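Local atomic coordinates of toxin-like protein (Paenibacillus larvae subsp. larvae BRL-230010, PDB entry 5DZQ), a protein that probably transfers a single ADP-ribose group from NAD+ to a target protein, as a C3-like mono-ADP-ribosyltransferase toxin of a bacterium that infects honeybee larvae. Residues L43-T48 against Y168-S173; T90-R95 against T157-K162; K131-Y136 against Y189-M194; Y138-I143 against E180-R185. One frame throughout, in Å; residues are numbered along the deposited sequence.

Interaction 1: residues L43-T48 against Y168-S173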
loop_
_atom_site.group_PDB
_atom_site.type_symbol
_atom_site.label_atom_id
_atom_site.label_comp_id
_atom_site.label_asym_id
_atom_site.label_seq_id
_atom_site.Cartn_x
_atom_site.Cartn_y
_atom_site.Cartn_z
ATOM N N LEU B 43 -0.881 6.208 18.501
ATOM C CA LEU B 43 -1.624 5.123 17.891
ATOM C C LEU B 43 -2.144 5.494 16.508
ATOM O O LEU B 43 -2.111 4.667 15.584
ATOM C CB LEU B 43 -2.786 4.709 18.797
ATOM C CG LEU B 43 -3.467 3.401 18.432
ATOM C CD1 LEU B 43 -2.465 2.243 18.415
ATOM C CD2 LEU B 43 -4.572 3.131 19.432
ATOM N N VAL B 44 -2.648 6.718 16.361
ATOM C CA VAL B 44 -3.126 7.165 15.049
ATOM C C VAL B 44 -1.979 7.148 14.039
ATOM O O VAL B 44 -2.137 6.668 12.910
ATOM C CB VAL B 44 -3.758 8.570 15.112
ATOM C CG1 VAL B 44 -3.999 9.112 13.716
ATOM C CG2 VAL B 44 -5.070 8.500 15.893
ATOM N N LYS B 45 -0.815 7.631 14.458
ATOM C CA LYS B 45 0.361 7.584 13.591
ATOM C C LYS B 45 0.817 6.154 13.318
ATOM O O LYS B 45 1.259 5.843 12.203
ATOM C CB LYS B 45 1.504 8.390 14.202
ATOM C CG LYS B 45 1.253 9.890 14.186
ATOM C CD LYS B 45 2.550 10.638 14.417
ATOM C CE LYS B 45 2.318 12.117 14.591
ATOM N NZ LYS B 45 3.617 12.803 14.862
ATOM N N GLU B 46 0.723 5.291 14.332
ATOM C CA GLU B 46 1.056 3.874 14.154
ATOM C C GLU B 46 0.213 3.271 13.035
ATOM O O GLU B 46 0.750 2.622 12.126
ATOM C CB GLU B 46 0.847 3.063 15.442
ATOM C CG GLU B 46 1.163 1.558 15.259
ATOM C CD GLU B 46 1.078 0.748 16.552
ATOM O OE1 GLU B 46 0.632 -0.416 16.501
ATOM O OE2 GLU B 46 1.470 1.269 17.615
ATOM N N TYR B 47 -1.096 3.494 13.110
ATOM C CA TYR B 47 -2.037 3.037 12.089
ATOM C C TYR B 47 -1.679 3.582 10.712
ATOM O O TYR B 47 -1.575 2.818 9.746
ATOM C CB TYR B 47 -3.509 3.432 12.401
ATOM C CG TYR B 47 -4.357 3.233 11.151
ATOM C CD1 TYR B 47 -4.820 1.972 10.795
ATOM C CD2 TYR B 47 -4.600 4.289 10.270
ATOM C CE1 TYR B 47 -5.544 1.780 9.609
ATOM C CE2 TYR B 47 -5.296 4.101 9.096
ATOM C CZ TYR B 47 -5.761 2.840 8.768
ATOM O OH TYR B 47 -6.463 2.666 7.594
ATOM N N THR B 48 -1.516 4.898 10.603
ATOM C CA THR B 48 -1.373 5.497 9.272
ATOM C C THR B 48 -0.114 4.962 8.587
ATOM O O THR B 48 -0.087 4.809 7.367
ATOM C CB THR B 48 -1.334 7.044 9.318
ATOM O OG1 THR B 48 -0.255 7.471 10.140
ATOM C CG2 THR B 48 -2.646 7.610 9.885
ATOM N N TYR B 168 -8.192 14.427 10.171
ATOM C CA TYR B 168 -7.088 14.639 9.241
ATOM C C TYR B 168 -5.796 14.083 9.817
ATOM O O TYR B 168 -5.481 14.294 10.993
ATOM C CB TYR B 168 -6.937 16.122 8.922
ATOM C CG TYR B 168 -8.061 16.663 8.060
ATOM C CD1 TYR B 168 -9.256 17.098 8.627
ATOM C CD2 TYR B 168 -7.931 16.727 6.677
ATOM C CE1 TYR B 168 -10.297 17.593 7.835
ATOM C CE2 TYR B 168 -8.958 17.226 5.881
ATOM C CZ TYR B 168 -10.133 17.654 6.462
ATOM O OH TYR B 168 -11.146 18.138 5.663
ATOM N N VAL B 169 -5.045 13.372 8.984
ATOM C CA VAL B 169 -3.784 12.781 9.400
ATOM C C VAL B 169 -2.653 13.156 8.447
ATOM O O VAL B 169 -2.901 13.537 7.303
ATOM C CB VAL B 169 -3.896 11.257 9.473
ATOM C CG1 VAL B 169 -4.970 10.860 10.481
ATOM C CG2 VAL B 169 -4.223 10.690 8.097
ATOM N N ASP B 170 -1.414 13.053 8.924
ATOM C CA ASP B 170 -0.248 13.250 8.070
ATOM C C ASP B 170 -0.196 12.157 7.013
ATOM O O ASP B 170 -0.347 10.978 7.325
ATOM C CB ASP B 170 1.040 13.250 8.899
ATOM C CG ASP B 170 1.090 14.393 9.901
ATOM O OD1 ASP B 170 1.355 15.537 9.482
ATOM O OD2 ASP B 170 0.864 14.147 11.107
ATOM N N LYS B 171 -0.013 12.543 5.755
ATOM C CA LYS B 171 0.088 11.555 4.686
ATOM C C LYS B 171 1.453 10.886 4.785
ATOM O O LYS B 171 2.438 11.536 5.128
ATOM C CB LYS B 171 -0.108 12.206 3.310
ATOM C CG LYS B 171 -0.296 11.225 2.151
ATOM C CD LYS B 171 -0.574 11.971 0.841
ATOM C CE LYS B 171 -1.163 11.062 -0.226
ATOM N NZ LYS B 171 -2.633 10.887 -0.056
ATOM N N ILE B 172 1.512 9.586 4.516
ATOM C CA ILE B 172 2.793 8.878 4.568
ATOM C C ILE B 172 3.450 8.813 3.187
ATOM O O ILE B 172 4.282 7.944 2.929
ATOM C CB ILE B 172 2.639 7.442 5.126
ATOM C CG1 ILE B 172 1.648 6.637 4.281
ATOM C CG2 ILE B 172 2.198 7.480 6.581
ATOM C CD1 ILE B 172 1.646 5.161 4.589
ATOM N N SER B 173 3.077 9.737 2.306
ATOM C CA SER B 173 3.711 9.850 0.995
ATOM C C SER B 173 4.459 11.178 0.874
ATOM O O SER B 173 4.888 11.561 -0.216
ATOM C CB SER B 173 2.679 9.723 -0.125
ATOM O OG SER B 173 2.081 10.974 -0.403
HETATM O O HOH W 1 0.250 10.012 9.860
#
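Val44 and Val169 meet by one methyl each: Val44 swings CG1 opposite its backbone N (chi1 169°), while Val169 keeps CG1 beside its own N (chi1 -60°). The two CG1 methyls stand 3.8 Å apart, their side chains slanting across one another. One turn along the helix, Thr48 holds OG1 between its backbone N and carbonyl carbon and turns CG2 toward Val169, running alongside it in the opposite sense; CG2 ends 3.9 Å from Val169 CB.

Thr48 thus offers its methyl to Val169 and its hydroxyl to a water. No direct hydrogen bond joins 43-48 to 168-173, but this water links them: it lies 2.6 Å from Thr48 OG1 and donates to Asp170 O at 2.8 Å. At the end of the contact the CD1 methyl of Ile172 comes within 3.3 Å of Thr48 O. Lys45 NZ and Asp170 OD2 remain 4.8 Å apart, too far for a salt bridge; Asp170 OD2 is instead bonded to Tyr29 OH.

This is helix-on-sheet packing: the axis of 43-48, on helix 38-49, runs at 68° to that of 168-170, on an outermost strand of the three-stranded sheet. Ile172 packs on Met151 of the second subunit. Trp32 of helix 29-35 packs on both valines and Leu78 of helix 69-83 on Val44, while Val169 also touches Leu182 of adjoining strand 179-183.

Interaction 2: residues T90-R95 against T157-K162. With GOL (glycerol), chain F.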
loop_
_atom_site.group_PDB
_atom_site.type_symbol
_atom_site.label_atom_id
_atom_site.label_comp_id
_atom_site.label_asym_id
_atom_site.label_seq_id
_atom_site.Cartn_x
_atom_site.Cartn_y
_atom_site.Cartn_z
ATOM N N THR B 90 -18.898 19.761 5.138
ATOM C CA THR B 90 -18.944 18.646 4.197
ATOM C C THR B 90 -17.756 18.721 3.245
ATOM O O THR B 90 -17.412 19.797 2.775
ATOM C CB THR B 90 -20.257 18.644 3.403
ATOM O OG1 THR B 90 -21.344 18.463 4.314
ATOM C CG2 THR B 90 -20.275 17.514 2.385
ATOM N N VAL B 91 -17.108 17.586 2.985
ATOM C CA VAL B 91 -15.943 17.566 2.100
ATOM C C VAL B 91 -16.011 16.430 1.084
ATOM O O VAL B 91 -16.650 15.401 1.327
ATOM C CB VAL B 91 -14.629 17.421 2.893
ATOM C CG1 VAL B 91 -14.468 18.554 3.882
ATOM C CG2 VAL B 91 -14.593 16.088 3.606
ATOM N N GLN B 92 -15.354 16.628 -0.054
ATOM C CA GLN B 92 -15.158 15.556 -1.035
ATOM C C GLN B 92 -13.765 14.951 -0.909
ATOM O O GLN B 92 -12.778 15.673 -0.906
ATOM C CB GLN B 92 -15.349 16.074 -2.461
ATOM C CG GLN B 92 -16.745 16.544 -2.783
ATOM C CD GLN B 92 -17.596 15.464 -3.428
ATOM O OE1 GLN B 92 -17.089 14.596 -4.149
ATOM N NE2 GLN B 92 -18.898 15.519 -3.178
ATOM N N VAL B 93 -13.678 13.629 -0.808
ATOM C CA VAL B 93 -12.381 12.970 -0.786
ATOM C C VAL B 93 -12.386 11.838 -1.797
ATOM O O VAL B 93 -13.425 11.534 -2.381
ATOM C CB VAL B 93 -12.035 12.437 0.616
ATOM C CG1 VAL B 93 -11.899 13.607 1.590
ATOM C CG2 VAL B 93 -13.113 11.466 1.094
ATOM N N TYR B 94 -11.224 11.226 -2.020
ATOM C CA TYR B 94 -11.135 10.155 -3.005
ATOM C C TYR B 94 -10.147 9.064 -2.622
ATOM O O TYR B 94 -9.271 9.281 -1.775
ATOM C CB TYR B 94 -10.759 10.722 -4.378
ATOM C CG TYR B 94 -9.312 11.109 -4.549
ATOM C CD1 TYR B 94 -8.856 12.371 -4.187
ATOM C CD2 TYR B 94 -8.404 10.220 -5.103
ATOM C CE1 TYR B 94 -7.522 12.718 -4.360
ATOM C CE2 TYR B 94 -7.086 10.562 -5.274
ATOM C CZ TYR B 94 -6.655 11.810 -4.905
ATOM O OH TYR B 94 -5.341 12.146 -5.102
ATOM N N ARG B 95 -10.309 7.915 -3.283
ATOM C CA ARG B 95 -9.499 6.693 -3.114
ATOM C C ARG B 95 -9.293 6.034 -4.453
ATOM O O ARG B 95 -10.264 5.819 -5.167
ATOM C CB ARG B 95 -10.209 5.657 -2.234
ATOM C CG ARG B 95 -10.036 5.774 -0.763
ATOM C CD ARG B 95 -10.358 4.426 -0.139
ATOM N NE ARG B 95 -9.513 3.383 -0.716
ATOM C CZ ARG B 95 -8.263 3.136 -0.326
ATOM N NH1 ARG B 95 -7.709 3.854 0.649
ATOM N NH2 ARG B 95 -7.560 2.176 -0.914
ATOM N N THR B 157 -14.938 8.591 -5.403
ATOM C CA THR B 157 -15.036 9.855 -4.676
ATOM C C THR B 157 -16.144 9.723 -3.641
ATOM O O THR B 157 -17.162 9.086 -3.901
ATOM C CB THR B 157 -15.323 11.061 -5.599
ATOM O OG1 THR B 157 -16.402 10.749 -6.483
ATOM C CG2 THR B 157 -14.091 11.418 -6.414
ATOM N N LEU B 158 -15.929 10.306 -2.465
ATOM C CA LEU B 158 -16.877 10.199 -1.365
ATOM C C LEU B 158 -17.232 11.567 -0.826
ATOM O O LEU B 158 -16.351 12.384 -0.550
ATOM C CB LEU B 158 -16.313 9.348 -0.218
ATOM C CG LEU B 158 -15.906 7.907 -0.514
ATOM C CD1 LEU B 158 -14.481 7.631 -0.059
ATOM C CD2 LEU B 158 -16.870 6.944 0.152
ATOM N N LYS B 159 -18.523 11.803 -0.655
ATOM C CA LYS B 159 -18.978 12.999 0.031
ATOM C C LYS B 159 -19.109 12.656 1.508
ATOM O O LYS B 159 -19.856 11.757 1.886
ATOM C CB LYS B 159 -20.302 13.497 -0.558
ATOM C CG LYS B 159 -20.933 14.658 0.201
ATOM C CD LYS B 159 -22.182 15.198 -0.523
ATOM C CE LYS B 159 -23.178 14.085 -0.810
ATOM N NZ LYS B 159 -24.308 14.554 -1.666
ATOM N N VAL B 160 -18.334 13.336 2.340
ATOM C CA VAL B 160 -18.375 13.088 3.775
ATOM C C VAL B 160 -19.086 14.262 4.415
ATOM O O VAL B 160 -18.641 15.401 4.278
ATOM C CB VAL B 160 -16.971 12.922 4.375
ATOM C CG1 VAL B 160 -17.053 12.406 5.800
ATOM C CG2 VAL B 160 -16.142 11.977 3.520
ATOM N N PRO B 161 -20.200 13.993 5.114
ATOM C CA PRO B 161 -21.055 15.070 5.623
ATOM C C PRO B 161 -20.460 15.810 6.813
ATOM O O PRO B 161 -19.708 15.231 7.588
ATOM C CB PRO B 161 -22.334 14.334 6.037
ATOM C CG PRO B 161 -21.872 12.968 6.389
ATOM C CD PRO B 161 -20.729 12.659 5.447
ATOM N N LYS B 162 -20.798 17.091 6.941
ATOM C CA LYS B 162 -20.479 17.869 8.133
ATOM C C LYS B 162 -20.874 17.105 9.398
ATOM O O LYS B 162 -21.936 16.476 9.456
ATOM C CB LYS B 162 -21.198 19.226 8.081
ATOM C CG LYS B 162 -20.839 20.183 9.210
ATOM C CD LYS B 162 -21.708 21.430 9.158
ATOM C CE LYS B 162 -21.169 22.535 10.052
ATOM N NZ LYS B 162 -21.134 22.131 11.479
HETATM C C1 GOL F . -21.986 11.846 -4.421
HETATM O O1 GOL F . -22.233 10.688 -5.186
HETATM C C2 GOL F . -20.790 12.588 -4.999
HETATM O O2 GOL F . -20.808 13.914 -4.514
HETATM C C3 GOL F . -19.506 11.896 -4.541
HETATM O O3 GOL F . -18.442 12.313 -5.370
#
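Val93 and Val160 form the apolar centre, their CG2 methyls 3.9 Å apart on one face of the sheet. Val91 lies beside Val160, pointing the same way, and its CG2 sits 4.0 Å from Val160 CB; Leu158 shares this face, which packs on Leu181 and Thr141 of the smaller sheet. The backbones beneath form an antiparallel ladder at the margin of the five-stranded sheet of the ADP-ribosyltransferase fold. Val91 with Val160 and Val93 with Leu158 are hydrogen-bonded pairs, each bonded both ways; Val160 N to Val91 O is almost straight (176°). Gln92 with Lys159 and Tyr94 with Thr157 are non-hydrogen-bonded pairs turned to the other face. There Gln92, bent at chi2, brings its amide across Lys159 CB and holds a glycerol, probably from crystallisation: NE2 donates to glycerol O2 at 2.8 Å and OE1 accepts from O3. Thr157 OG1 also donates to O3. At the far end, past the strands, Lys162 N donates to Thr90 OG1 at 3.0 Å.

Interaction 3: residues K131-Y136 against Y189-M194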
loop_
_atom_site.group_PDB
_atom_site.type_symbol
_atom_site.label_atom_id
_atom_site.label_comp_id
_atom_site.label_asym_id
_atom_site.label_seq_id
_atom_site.Cartn_x
_atom_site.Cartn_y
_atom_site.Cartn_z
ATOM N N LYS B 131 -26.927 1.022 -3.720
ATOM C CA LYS B 131 -26.876 0.207 -2.512
ATOM C C LYS B 131 -25.863 0.737 -1.500
ATOM O O LYS B 131 -24.947 1.486 -1.851
ATOM C CB LYS B 131 -26.566 -1.247 -2.883
ATOM C CG LYS B 131 -27.714 -1.907 -3.655
ATOM C CD LYS B 131 -27.273 -3.129 -4.439
ATOM C CE LYS B 131 -27.511 -4.425 -3.668
ATOM N NZ LYS B 131 -27.000 -5.631 -4.393
ATOM N N ILE B 132 -26.046 0.365 -0.236
ATOM C CA ILE B 132 -25.144 0.815 0.818
ATOM C C ILE B 132 -24.120 -0.272 1.113
ATOM O O ILE B 132 -24.481 -1.429 1.350
ATOM C CB ILE B 132 -25.922 1.199 2.097
ATOM C CG1 ILE B 132 -26.780 2.437 1.823
ATOM C CG2 ILE B 132 -24.974 1.491 3.245
ATOM C CD1 ILE B 132 -27.693 2.822 2.966
ATOM N N ARG B 133 -22.842 0.099 1.062
ATOM C CA ARG B 133 -21.749 -0.831 1.352
ATOM C C ARG B 133 -21.077 -0.490 2.673
ATOM O O ARG B 133 -21.168 0.638 3.153
ATOM C CB ARG B 133 -20.698 -0.802 0.239
ATOM C CG ARG B 133 -21.254 -0.988 -1.156
ATOM C CD ARG B 133 -21.265 -2.442 -1.533
ATOM N NE ARG B 133 -19.938 -3.036 -1.415
ATOM C CZ ARG B 133 -19.691 -4.329 -1.590
ATOM N NH1 ARG B 133 -20.688 -5.150 -1.893
ATOM N NH2 ARG B 133 -18.455 -4.799 -1.465
ATOM N N THR B 134 -20.380 -1.465 3.243
ATOM C CA THR B 134 -19.605 -1.240 4.452
ATOM C C THR B 134 -18.130 -1.512 4.176
ATOM O O THR B 134 -17.791 -2.526 3.577
ATOM C CB THR B 134 -20.088 -2.142 5.605
ATOM O OG1 THR B 134 -21.436 -1.799 5.946
ATOM C CG2 THR B 134 -19.204 -1.964 6.826
ATOM N N GLU B 135 -17.264 -0.586 4.581
ATOM C CA GLU B 135 -15.831 -0.825 4.573
ATOM C C GLU B 135 -15.431 -1.302 5.968
ATOM O O GLU B 135 -15.521 -0.552 6.933
ATOM C CB GLU B 135 -15.046 0.435 4.195
ATOM C CG GLU B 135 -13.517 0.264 4.286
ATOM C CD GLU B 135 -13.009 -0.977 3.558
ATOM O OE1 GLU B 135 -13.389 -1.158 2.378
ATOM O OE2 GLU B 135 -12.257 -1.787 4.172
ATOM N N TYR B 136 -14.999 -2.550 6.067
ATOM C CA TYR B 136 -14.610 -3.120 7.349
ATOM C C TYR B 136 -13.361 -2.494 7.958
ATOM O O TYR B 136 -13.273 -2.321 9.173
ATOM C CB TYR B 136 -14.405 -4.611 7.174
ATOM C CG TYR B 136 -15.690 -5.308 6.820
ATOM C CD1 TYR B 136 -16.872 -4.992 7.484
ATOM C CD2 TYR B 136 -15.734 -6.261 5.816
ATOM C CE1 TYR B 136 -18.062 -5.620 7.167
ATOM C CE2 TYR B 136 -16.923 -6.904 5.497
ATOM C CZ TYR B 136 -18.083 -6.572 6.171
ATOM O OH TYR B 136 -19.268 -7.196 5.854
ATOM N N TYR B 189 -21.382 3.595 3.247
ATOM C CA TYR B 189 -21.504 4.575 2.192
ATOM C C TYR B 189 -22.455 4.075 1.115
ATOM O O TYR B 189 -22.482 2.884 0.791
ATOM C CB TYR B 189 -20.126 4.913 1.601
ATOM C CG TYR B 189 -19.384 3.734 1.024
ATOM C CD1 TYR B 189 -18.586 2.928 1.827
ATOM C CD2 TYR B 189 -19.466 3.433 -0.331
ATOM C CE1 TYR B 189 -17.900 1.843 1.299
ATOM C CE2 TYR B 189 -18.784 2.356 -0.867
ATOM C CZ TYR B 189 -18.001 1.567 -0.046
ATOM O OH TYR B 189 -17.328 0.495 -0.572
ATOM N N LYS B 190 -23.257 4.993 0.585
ATOM C CA LYS B 190 -24.193 4.652 -0.469
ATOM C C LYS B 190 -23.580 4.960 -1.822
ATOM O O LYS B 190 -23.126 6.078 -2.073
ATOM C CB LYS B 190 -25.507 5.409 -0.297
ATOM C CG LYS B 190 -26.502 5.171 -1.419
ATOM C CD LYS B 190 -27.671 6.127 -1.295
ATOM C CE LYS B 190 -28.683 5.903 -2.397
ATOM N NZ LYS B 190 -29.308 4.565 -2.263
ATOM N N ILE B 191 -23.567 3.970 -2.701
ATOM C CA ILE B 191 -23.032 4.187 -4.029
ATOM C C ILE B 191 -24.094 4.910 -4.846
ATOM O O ILE B 191 -25.141 4.343 -5.168
ATOM C CB ILE B 191 -22.612 2.864 -4.679
ATOM C CG1 ILE B 191 -21.410 2.301 -3.914
ATOM C CG2 ILE B 191 -22.283 3.059 -6.153
ATOM C CD1 ILE B 191 -20.905 0.984 -4.430
ATOM N N ASP B 192 -23.835 6.185 -5.134
ATOM C CA ASP B 192 -24.816 7.041 -5.797
ATOM C C ASP B 192 -24.807 6.812 -7.301
ATOM O O ASP B 192 -25.852 6.790 -7.944
ATOM C CB ASP B 192 -24.538 8.522 -5.504
ATOM C CG ASP B 192 -24.720 8.888 -4.031
ATOM O OD1 ASP B 192 -25.772 8.560 -3.442
ATOM O OD2 ASP B 192 -23.808 9.529 -3.465
ATOM N N LYS B 193 -23.617 6.644 -7.861
ATOM C CA LYS B 193 -23.473 6.514 -9.304
ATOM C C LYS B 193 -22.227 5.716 -9.625
ATOM O O LYS B 193 -21.254 5.736 -8.875
ATOM C CB LYS B 193 -23.410 7.895 -9.958
ATOM C CG LYS B 193 -23.778 7.929 -11.429
ATOM C CD LYS B 193 -23.802 9.365 -11.930
ATOM C CE LYS B 193 -24.393 9.477 -13.329
ATOM N NZ LYS B 193 -24.475 10.905 -13.777
ATOM N N MET B 194 -22.251 5.010 -10.743
ATOM C CA MET B 194 -21.114 4.195 -11.140
ATOM C C MET B 194 -20.978 4.213 -12.656
ATOM O O MET B 194 -21.950 3.945 -13.363
ATOM C CB MET B 194 -21.301 2.767 -10.616
ATOM C CG MET B 194 -20.053 1.951 -10.518
ATOM S SD MET B 194 -20.350 0.474 -9.509
ATOM C CE MET B 194 -18.852 -0.435 -9.852
#
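The Tyr189 ring carries Arg133 CB over one face, 3.6 Å above the plane and displaced toward the rim, a CH-pi contact. The two side chains run side by side in the same direction, and the guanidinium plane is turned 66° from the ring, with Tyr189 OH near its edge. Tyr189 reaches this place by setting its ring between the backbone N and the carbonyl carbon (chi1 59°). Arg133 bends at chi2 and chi3, and its CG comes 3.8 Å from Ile191 CD1.

Beneath this layer the chains pair antiparallel. Arg133 N donates to Tyr189 O at 2.8 Å and Tyr189 N returns a bond to Arg133 O; Ile191 N donates to Lys131 O at 3.0 Å. On the opposite face of the sheet Ile132 and Lys190 cross at about a right angle, Ile132 CG1 lying 3.9 Å from Lys190 CB. Strand 132-135 is one of the two outermost strands of the five-stranded sheet. Farther along its partner, Asp192 and Lys193 both face Glu208 in a classic beta bulge.

Arg133 and Lys190 thus touch the partner strand by their aliphatic stems; Lys190 NZ bonds to Gly130 O, and Glu135 OE2 to Arg59 and Gly137 N. All the hydrogen bonds between the two segments are backbone to backbone.

Interaction 4: residues Y138-I143 against E180-R185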
loop_
_atom_site.group_PDB
_atom_site.type_symbol
_atom_site.label_atom_id
_atom_site.label_comp_id
_atom_site.label_asym_id
_atom_site.label_seq_id
_atom_site.Cartn_x
_atom_site.Cartn_y
_atom_site.Cartn_z
ATOM N N TYR B 138 -10.397 0.580 8.446
ATOM C CA TYR B 138 -10.415 2.036 8.546
ATOM C C TYR B 138 -10.333 2.574 7.129
ATOM O O TYR B 138 -9.768 1.928 6.250
ATOM C CB TYR B 138 -9.254 2.556 9.391
ATOM C CG TYR B 138 -9.374 2.177 10.854
ATOM C CD1 TYR B 138 -10.152 2.934 11.728
ATOM C CD2 TYR B 138 -8.749 1.047 11.342
ATOM C CE1 TYR B 138 -10.280 2.576 13.075
ATOM C CE2 TYR B 138 -8.868 0.688 12.671
ATOM C CZ TYR B 138 -9.639 1.447 13.530
ATOM O OH TYR B 138 -9.749 1.064 14.857
ATOM N N LEU B 139 -10.895 3.748 6.906
ATOM C CA LEU B 139 -11.009 4.244 5.546
ATOM C C LEU B 139 -10.167 5.508 5.354
ATOM O O LEU B 139 -10.590 6.606 5.714
ATOM C CB LEU B 139 -12.479 4.499 5.229
ATOM C CG LEU B 139 -12.870 4.981 3.832
ATOM C CD1 LEU B 139 -12.339 4.030 2.791
ATOM C CD2 LEU B 139 -14.383 5.102 3.735
ATOM N N SER B 140 -8.970 5.337 4.795
ATOM C CA SER B 140 -8.093 6.472 4.504
ATOM C C SER B 140 -8.433 7.005 3.123
ATOM O O SER B 140 -8.598 6.225 2.182
ATOM C CB SER B 140 -6.621 6.071 4.558
ATOM O OG SER B 140 -6.344 5.386 5.764
ATOM N N THR B 141 -8.533 8.324 3.006
ATOM C CA THR B 141 -8.920 8.951 1.748
ATOM C C THR B 141 -8.011 10.139 1.454
ATOM O O THR B 141 -7.454 10.735 2.375
ATOM C CB THR B 141 -10.368 9.413 1.783
ATOM O OG1 THR B 141 -10.540 10.419 2.796
ATOM C CG2 THR B 141 -11.301 8.237 2.088
ATOM N N SER B 142 -7.847 10.465 0.173
ATOM C CA SER B 142 -6.996 11.583 -0.215
ATOM C C SER B 142 -7.857 12.799 -0.538
ATOM O O SER B 142 -9.041 12.671 -0.860
ATOM C CB SER B 142 -6.115 11.219 -1.415
ATOM O OG SER B 142 -5.371 10.033 -1.183
ATOM N N ILE B 143 -7.242 13.968 -0.440
ATOM C CA ILE B 143 -7.899 15.246 -0.661
ATOM C C ILE B 143 -7.299 15.907 -1.896
ATOM O O ILE B 143 -6.079 16.005 -2.005
ATOM C CB ILE B 143 -7.715 16.188 0.550
ATOM C CG1 ILE B 143 -8.294 15.559 1.821
ATOM C CG2 ILE B 143 -8.343 17.535 0.287
ATOM C CD1 ILE B 143 -7.414 15.784 3.037
ATOM N N GLU B 180 -4.212 13.385 4.726
ATOM C CA GLU B 180 -5.288 12.518 4.290
ATOM C C GLU B 180 -6.417 12.636 5.311
ATOM O O GLU B 180 -6.209 13.141 6.423
ATOM C CB GLU B 180 -4.822 11.060 4.174
ATOM C CG GLU B 180 -3.813 10.820 3.053
ATOM C CD GLU B 180 -3.595 9.346 2.740
ATOM O OE1 GLU B 180 -4.082 8.489 3.500
ATOM O OE2 GLU B 180 -2.939 9.037 1.722
ATOM N N LEU B 181 -7.605 12.179 4.933
ATOM C CA LEU B 181 -8.731 12.170 5.847
ATOM C C LEU B 181 -9.035 10.722 6.225
ATOM O O LEU B 181 -9.251 9.861 5.360
ATOM C CB LEU B 181 -9.950 12.853 5.228
ATOM C CG LEU B 181 -11.150 13.016 6.167
ATOM C CD1 LEU B 181 -10.797 13.849 7.409
ATOM C CD2 LEU B 181 -12.335 13.627 5.442
ATOM N N LEU B 182 -9.036 10.454 7.524
ATOM C CA LEU B 182 -9.178 9.096 8.022
ATOM C C LEU B 182 -10.566 8.908 8.595
ATOM O O LEU B 182 -10.980 9.634 9.494
ATOM C CB LEU B 182 -8.117 8.793 9.086
ATOM C CG LEU B 182 -8.221 7.421 9.750
ATOM C CD1 LEU B 182 -8.025 6.309 8.714
ATOM C CD2 LEU B 182 -7.189 7.309 10.863
ATOM N N LEU B 183 -11.298 7.940 8.064
ATOM C CA LEU B 183 -12.649 7.700 8.548
ATOM C C LEU B 183 -12.676 6.439 9.404
ATOM O O LEU B 183 -11.811 5.574 9.258
ATOM C CB LEU B 183 -13.633 7.589 7.372
ATOM C CG LEU B 183 -14.270 8.912 6.927
ATOM C CD1 LEU B 183 -13.263 9.778 6.198
ATOM C CD2 LEU B 183 -15.509 8.688 6.074
ATOM N N PRO B 184 -13.661 6.343 10.326
ATOM C CA PRO B 184 -13.794 5.155 11.173
ATOM C C PRO B 184 -13.892 3.845 10.381
ATOM O O PRO B 184 -14.330 3.818 9.226
ATOM C CB PRO B 184 -15.110 5.406 11.932
ATOM C CG PRO B 184 -15.245 6.890 11.967
ATOM C CD PRO B 184 -14.635 7.392 10.682
ATOM N N ARG B 185 -13.499 2.756 11.020
ATOM C CA ARG B 185 -13.776 1.441 10.474
ATOM C C ARG B 185 -15.298 1.240 10.451
ATOM O O ARG B 185 -16.041 1.962 11.128
ATOM C CB ARG B 185 -13.081 0.352 11.291
ATOM C CG ARG B 185 -13.664 0.162 12.682
ATOM C CD ARG B 185 -12.835 -0.820 13.477
ATOM N NE ARG B 185 -13.393 -1.032 14.808
ATOM C CZ ARG B 185 -14.222 -2.019 15.129
ATOM N NH1 ARG B 185 -14.603 -2.905 14.223
ATOM N NH2 ARG B 185 -14.662 -2.125 16.374
#
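Leu181 O is gripped twice by Thr141, whose N and OG1 both donate at 2.9 Å and arrive from opposite faces of the carbonyl plane. A chi1 of 63° lets the hydroxyl do this, setting OG1 alongside the Leu181 side chain. Thr141 O is in turn taken by Leu181 N. Leu139 and Leu183 also bond both ways, at 3.1 Å from Leu139 N to Leu183 O and 2.8 Å from Leu183 N to Leu139 O, each donor standing well above the carbonyl plane. Past the strands, Arg185 CB sits over the centre of one face of the Tyr138 ring, 3.9 Å above it.

Ser140-Thr141-Ser142 matches the Ser-Thr-Ser motif of this toxin family, and Glu180 fits the glutamate of its Gln-X-Glu signature. Ser140 OG bonds to Tyr47 OH, Glu180 forms a salt bridge to Lys171, and Asp79 of helix 69-83 holds both Tyr138 OH and Arg185 NE. Strand 179-183 is the middle of its three-stranded sheet, between 139-142 and 167-170; Val91 and Val93 of strand 91-97 pack against Leu181 and Thr141.

Overall arrangement
Interaction 4 lies nearest the middle of the chain, its centre about 10 Å from those of interactions 1 and 2 and about 15 Å from that of interaction 3. Interactions 2 and 3 involve the two outermost strands of the five-stranded sheet; interactions 1 and 4 share the three-stranded one. The sheets meet at, among others, the probable bonds of Ser142 N to Tyr94 O and Arg95 NH1 to Ser140 O. Arg95 is probably the arginine of the family's Arg, Ser-Thr-Ser and Glu signature, so interactions 2 and 4 would together carry all three elements. Interactions 1 and 3 lie about 24 Å apart, on opposite sides of the centre. First segments come in the order 1, 2, 3, 4, the partners 2, 1, 4, 3, so distant sequence is interlaced.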